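Endostatin (Mus musculus, PDB 1KOE) inhibits angiogenesis as the C-terminal, heparin-binding fragment of the non-collagenous domain of collagen XVIII. Local coordinates at residues G16-F28 and S37-Q49. Residues are numbered along the deposited sequence; the frame is centred on the assembly and turned at random.
Sequences GMRGIRGADFQCF and SGTFRAFLSSRLQ
Asp24, on the helix, holds the edge strand 40-42 with both carboxylate oxygens. Its OD1 takes the backbone N-H of Ala42, with N 2.9 Å from OD1 and nearly in line with the C-O bond, and also accepts a hydrogen bond from a water that donates a second to Ala42 O. OD2 belongs to Arg41, whose NE and NH2 grip that one atom side-on. The NH2 bond, 2.7 Å to OD2, arrives on the syn lone pair; the NE bond, 3.2 Å to the same oxygen, is more bent and comes from above the carboxylate plane; the carboxylate and guanidinium planes are 76° apart. Arg41 starts out away from the helix, and its chain turns back through a bend at chi3 to make this salt bridge. Its NH1 bonds almost straight to Gln49 OE1 at 2.9 Å, which helps fix the guanidinium's rotation.

Alongside the salt bridge the packing is apolar and close. Ala23 and Ala42 meet methyl to methyl, CB to CB at 3.7 Å, short side chains that let helix and strand axes approach to 6.5 Å. Leu44 CD1 fits among Ala23 CB, Met17 SD and Ile20 CD1; Met17 reaches it tip to tip, whereas Ile20 slides past it. With Ile20 CG1 anti to the backbone N (chi1 -165°), that atom lies 3.9 Å from Ser46 OG. At the other end Cys27 SG lies 3.6 Å from Ala42 CA and is disulfide-bonded to Cys167 on the adjoining strand 166-169. This is helix-on-sheet packing in the C-type-lectin-related fold of endostatin, the N-to-C directions of helix 19-28 and strand 40-42 being 144° apart, closer to antiparallel than to parallel.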
loop_
_atom_site.group_PDB
_atom_site.type_symbol
_atom_site.label_atom_id
_atom_site.label_comp_id
_atom_site.label_asym_id
_atom_site.label_seq_id
_atom_site.Cartn_x
_atom_site.Cartn_y
_atom_site.Cartn_z
ATOM N N GLY A 16 -1.781 -14.508 1.204
ATOM C CA GLY A 16 -0.633 -15.391 1.393
ATOM C C GLY A 16 0.517 -14.861 0.557
ATOM O O GLY A 16 0.703 -15.283 -0.588
ATOM N N MET A 17 1.290 -13.939 1.137
ATOM C CA MET A 17 2.405 -13.276 0.438
ATOM C C MET A 17 3.780 -13.730 0.886
ATOM O O MET A 17 4.780 -13.102 0.524
ATOM C CB MET A 17 2.341 -11.770 0.697
ATOM C CG MET A 17 1.020 -11.119 0.346
ATOM S SD MET A 17 1.089 -9.383 0.769
ATOM C CE MET A 17 -0.663 -8.913 0.651
ATOM N N ARG A 18 3.818 -14.816 1.658
ATOM C CA ARG A 18 5.056 -15.350 2.238
ATOM C C ARG A 18 5.523 -14.377 3.314
ATOM O O ARG A 18 6.730 -14.179 3.535
ATOM C CB ARG A 18 6.145 -15.567 1.185
ATOM C CG ARG A 18 5.785 -16.635 0.155
ATOM C CD ARG A 18 7.017 -17.159 -0.599
ATOM N NE ARG A 18 7.422 -16.263 -1.676
ATOM N N GLY A 19 4.547 -13.779 3.994
ATOM C CA GLY A 19 4.819 -12.836 5.050
ATOM C C GLY A 19 5.270 -11.477 4.546
ATOM O O GLY A 19 5.371 -11.248 3.339
ATOM N N ILE A 20 5.585 -10.589 5.485
ATOM C CA ILE A 20 6.035 -9.262 5.136
ATOM C C ILE A 20 7.405 -9.318 4.420
ATOM O O ILE A 20 7.689 -8.475 3.581
ATOM C CB ILE A 20 6.053 -8.347 6.371
ATOM C CG1 ILE A 20 6.162 -6.876 5.924
ATOM C CG2 ILE A 20 7.166 -8.768 7.330
ATOM C CD1 ILE A 20 4.903 -6.375 5.217
ATOM N N ARG A 21 8.254 -10.300 4.748
ATOM C CA ARG A 21 9.546 -10.425 4.058
ATOM C C ARG A 21 9.289 -10.700 2.565
ATOM O O ARG A 21 10.004 -10.184 1.705
ATOM C CB ARG A 21 10.405 -11.552 4.667
ATOM C CG ARG A 21 10.870 -11.275 6.087
ATOM C CD ARG A 21 11.578 -12.474 6.688
ATOM N NE ARG A 21 12.277 -12.094 7.916
ATOM C CZ ARG A 21 12.877 -12.951 8.748
ATOM N NH1 ARG A 21 12.867 -14.254 8.484
ATOM N NH2 ARG A 21 13.492 -12.498 9.840
ATOM N N GLY A 22 8.239 -11.476 2.266
ATOM C CA GLY A 22 7.887 -11.796 0.891
ATOM C C GLY A 22 7.415 -10.555 0.142
ATOM O O GLY A 22 7.882 -10.253 -0.958
ATOM N N ALA A 23 6.496 -9.819 0.758
ATOM C CA ALA A 23 5.954 -8.593 0.165
ATOM C C ALA A 23 7.055 -7.545 -0.019
ATOM O O ALA A 23 7.170 -6.933 -1.082
ATOM C CB ALA A 23 4.832 -8.035 1.031
ATOM N N ASP A 24 7.864 -7.341 1.011
ATOM C CA ASP A 24 8.967 -6.379 0.928
ATOM C C ASP A 24 9.950 -6.767 -0.176
ATOM O O ASP A 24 10.475 -5.902 -0.880
ATOM C CB ASP A 24 9.733 -6.298 2.264
ATOM C CG ASP A 24 9.082 -5.351 3.285
ATOM O OD1 ASP A 24 8.146 -4.615 2.924
ATOM O OD2 ASP A 24 9.535 -5.322 4.461
ATOM N N PHE A 25 10.207 -8.065 -0.345
ATOM C CA PHE A 25 11.133 -8.507 -1.386
ATOM C C PHE A 25 10.549 -8.210 -2.789
ATOM O O PHE A 25 11.278 -7.854 -3.724
ATOM C CB PHE A 25 11.452 -9.996 -1.225
ATOM C CG PHE A 25 12.455 -10.500 -2.210
ATOM C CD1 PHE A 25 13.644 -9.810 -2.424
ATOM C CD2 PHE A 25 12.223 -11.665 -2.917
ATOM C CE1 PHE A 25 14.605 -10.289 -3.341
ATOM C CE2 PHE A 25 13.169 -12.150 -3.830
ATOM C CZ PHE A 25 14.359 -11.461 -4.040
ATOM N N GLN A 26 9.234 -8.381 -2.949
ATOM C CA GLN A 26 8.591 -8.080 -4.230
ATOM C C GLN A 26 8.768 -6.589 -4.555
ATOM O O GLN A 26 9.104 -6.244 -5.690
ATOM C CB GLN A 26 7.113 -8.477 -4.200
ATOM C CG GLN A 26 6.893 -9.976 -4.332
ATOM C CD GLN A 26 7.523 -10.533 -5.606
ATOM O OE1 GLN A 26 7.215 -10.079 -6.715
ATOM N NE2 GLN A 26 8.439 -11.493 -5.452
ATOM N N CYS A 27 8.540 -5.718 -3.569
ATOM C CA CYS A 27 8.720 -4.278 -3.763
ATOM C C CYS A 27 10.165 -3.977 -4.195
ATOM O O CYS A 27 10.401 -3.165 -5.097
ATOM C CB CYS A 27 8.400 -3.510 -2.477
ATOM S SG CYS A 27 6.624 -3.456 -2.061
ATOM N N PHE A 28 11.120 -4.627 -3.540
ATOM C CA PHE A 28 12.545 -4.460 -3.848
ATOM C C PHE A 28 12.841 -4.877 -5.292
ATOM O O PHE A 28 13.449 -4.126 -6.066
ATOM C CB PHE A 28 13.391 -5.311 -2.881
ATOM C CG PHE A 28 14.865 -5.337 -3.217
ATOM C CD1 PHE A 28 15.379 -6.297 -4.083
ATOM C CD2 PHE A 28 15.734 -4.389 -2.674
ATOM C CE1 PHE A 28 16.741 -6.313 -4.411
ATOM C CE2 PHE A 28 17.105 -4.401 -3.001
ATOM C CZ PHE A 28 17.591 -5.364 -3.868
ATOM N N SER A 37 15.718 4.148 -7.763
ATOM C CA SER A 37 16.796 4.082 -6.772
ATOM C C SER A 37 16.418 4.067 -5.292
ATOM O O SER A 37 17.219 3.647 -4.450
ATOM C CB SER A 37 17.792 5.223 -7.024
ATOM O OG SER A 37 18.311 5.163 -8.346
ATOM N N GLY A 38 15.233 4.556 -4.960
ATOM C CA GLY A 38 14.859 4.581 -3.561
ATOM C C GLY A 38 14.632 3.222 -2.927
ATOM O O GLY A 38 14.630 2.187 -3.610
ATOM N N THR A 39 14.420 3.240 -1.612
ATOM C CA THR A 39 14.146 2.038 -0.834
ATOM C C THR A 39 12.625 1.901 -0.680
ATOM O O THR A 39 11.985 2.691 0.004
ATOM C CB THR A 39 14.803 2.115 0.566
ATOM O OG1 THR A 39 16.209 2.380 0.419
ATOM C CG2 THR A 39 14.613 0.791 1.322
ATOM N N PHE A 40 12.062 0.898 -1.335
ATOM C CA PHE A 40 10.624 0.659 -1.296
ATOM C C PHE A 40 10.248 -0.483 -0.382
ATOM O O PHE A 40 10.826 -1.570 -0.471
ATOM C CB PHE A 40 10.112 0.349 -2.695
ATOM C CG PHE A 40 10.123 1.537 -3.611
ATOM C CD1 PHE A 40 11.303 1.931 -4.242
ATOM C CD2 PHE A 40 8.959 2.263 -3.840
ATOM C CE1 PHE A 40 11.319 3.028 -5.087
ATOM C CE2 PHE A 40 8.976 3.360 -4.689
ATOM C CZ PHE A 40 10.157 3.741 -5.311
ATOM N N ARG A 41 9.271 -0.231 0.479
ATOM C CA ARG A 41 8.771 -1.240 1.393
ATOM C C ARG A 41 7.267 -1.430 1.152
ATOM O O ARG A 41 6.600 -0.531 0.638
ATOM C CB ARG A 41 9.071 -0.819 2.833
ATOM C CG ARG A 41 10.576 -0.805 3.130
ATOM C CD ARG A 41 10.893 -1.071 4.581
ATOM N NE ARG A 41 10.266 -2.303 5.042
ATOM C CZ ARG A 41 9.722 -2.463 6.244
ATOM N NH1 ARG A 41 9.737 -1.451 7.115
ATOM N NH2 ARG A 41 9.136 -3.618 6.564
ATOM N N ALA A 42 6.743 -2.615 1.452
ATOM C CA ALA A 42 5.321 -2.880 1.256
ATOM C C ALA A 42 4.486 -2.013 2.192
ATOM O O ALA A 42 4.831 -1.832 3.361
ATOM C CB ALA A 42 5.024 -4.359 1.478
ATOM N N PHE A 43 3.405 -1.457 1.642
ATOM C CA PHE A 43 2.444 -0.597 2.343
ATOM C C PHE A 43 1.500 -1.536 3.136
ATOM O O PHE A 43 0.368 -1.785 2.735
ATOM C CB PHE A 43 1.669 0.197 1.258
ATOM C CG PHE A 43 0.724 1.263 1.786
ATOM C CD1 PHE A 43 1.200 2.519 2.184
ATOM C CD2 PHE A 43 -0.647 1.028 1.830
ATOM C CE1 PHE A 43 0.315 3.536 2.607
ATOM C CE2 PHE A 43 -1.533 2.032 2.246
ATOM C CZ PHE A 43 -1.045 3.291 2.632
ATOM N N LEU A 44 1.991 -2.090 4.239
ATOM C CA LEU A 44 1.206 -3.030 5.029
ATOM C C LEU A 44 1.664 -2.995 6.479
ATOM O O LEU A 44 2.834 -2.710 6.746
ATOM C CB LEU A 44 1.488 -4.475 4.546
ATOM C CG LEU A 44 1.239 -4.946 3.107
ATOM C CD1 LEU A 44 1.914 -6.285 2.831
ATOM C CD2 LEU A 44 -0.258 -5.039 2.868
ATOM N N SER A 45 0.742 -3.230 7.417
ATOM C CA SER A 45 1.138 -3.381 8.820
ATOM C C SER A 45 1.437 -4.887 8.953
ATOM O O SER A 45 0.925 -5.699 8.174
ATOM C CB SER A 45 -0.005 -3.027 9.773
ATOM O OG SER A 45 -0.095 -1.635 9.987
ATOM N N SER A 46 2.268 -5.271 9.913
ATOM C CA SER A 46 2.564 -6.687 10.127
ATOM C C SER A 46 2.768 -6.898 11.629
ATOM O O SER A 46 2.650 -5.958 12.402
ATOM C CB SER A 46 3.785 -7.137 9.311
ATOM O OG SER A 46 4.942 -6.340 9.581
ATOM N N ARG A 47 3.079 -8.123 12.039
ATOM C CA ARG A 47 3.244 -8.415 13.459
ATOM C C ARG A 47 4.113 -7.456 14.267
ATOM O O ARG A 47 3.722 -7.033 15.349
ATOM C CB ARG A 47 3.730 -9.860 13.658
ATOM C CG ARG A 47 4.037 -10.222 15.118
ATOM C CD ARG A 47 4.082 -11.736 15.333
ATOM N NE ARG A 47 2.784 -12.364 15.044
ATOM C CZ ARG A 47 1.726 -12.376 15.867
ATOM N NH1 ARG A 47 1.788 -11.798 17.070
ATOM N NH2 ARG A 47 0.578 -12.917 15.459
ATOM N N LEU A 48 5.280 -7.104 13.738
ATOM C CA LEU A 48 6.206 -6.222 14.442
ATOM C C LEU A 48 6.287 -4.806 13.884
ATOM O O LEU A 48 7.088 -3.995 14.348
ATOM C CB LEU A 48 7.601 -6.819 14.360
ATOM C CG LEU A 48 7.734 -8.213 14.939
ATOM C CD1 LEU A 48 9.105 -8.734 14.549
ATOM C CD2 LEU A 48 7.549 -8.169 16.461
ATOM N N GLN A 49 5.388 -4.456 12.985
ATOM C CA GLN A 49 5.488 -3.161 12.355
ATOM C C GLN A 49 4.156 -2.500 12.041
ATOM O O GLN A 49 3.292 -3.117 11.441
ATOM C CB GLN A 49 6.264 -3.369 11.039
ATOM C CG GLN A 49 6.319 -2.186 10.107
ATOM C CD GLN A 49 7.536 -1.316 10.335
ATOM O OE1 GLN A 49 8.606 -1.570 9.765
ATOM N NE2 GLN A 49 7.373 -0.250 11.120
HETATM O O HOH W 1 6.715 -3.189 4.963
#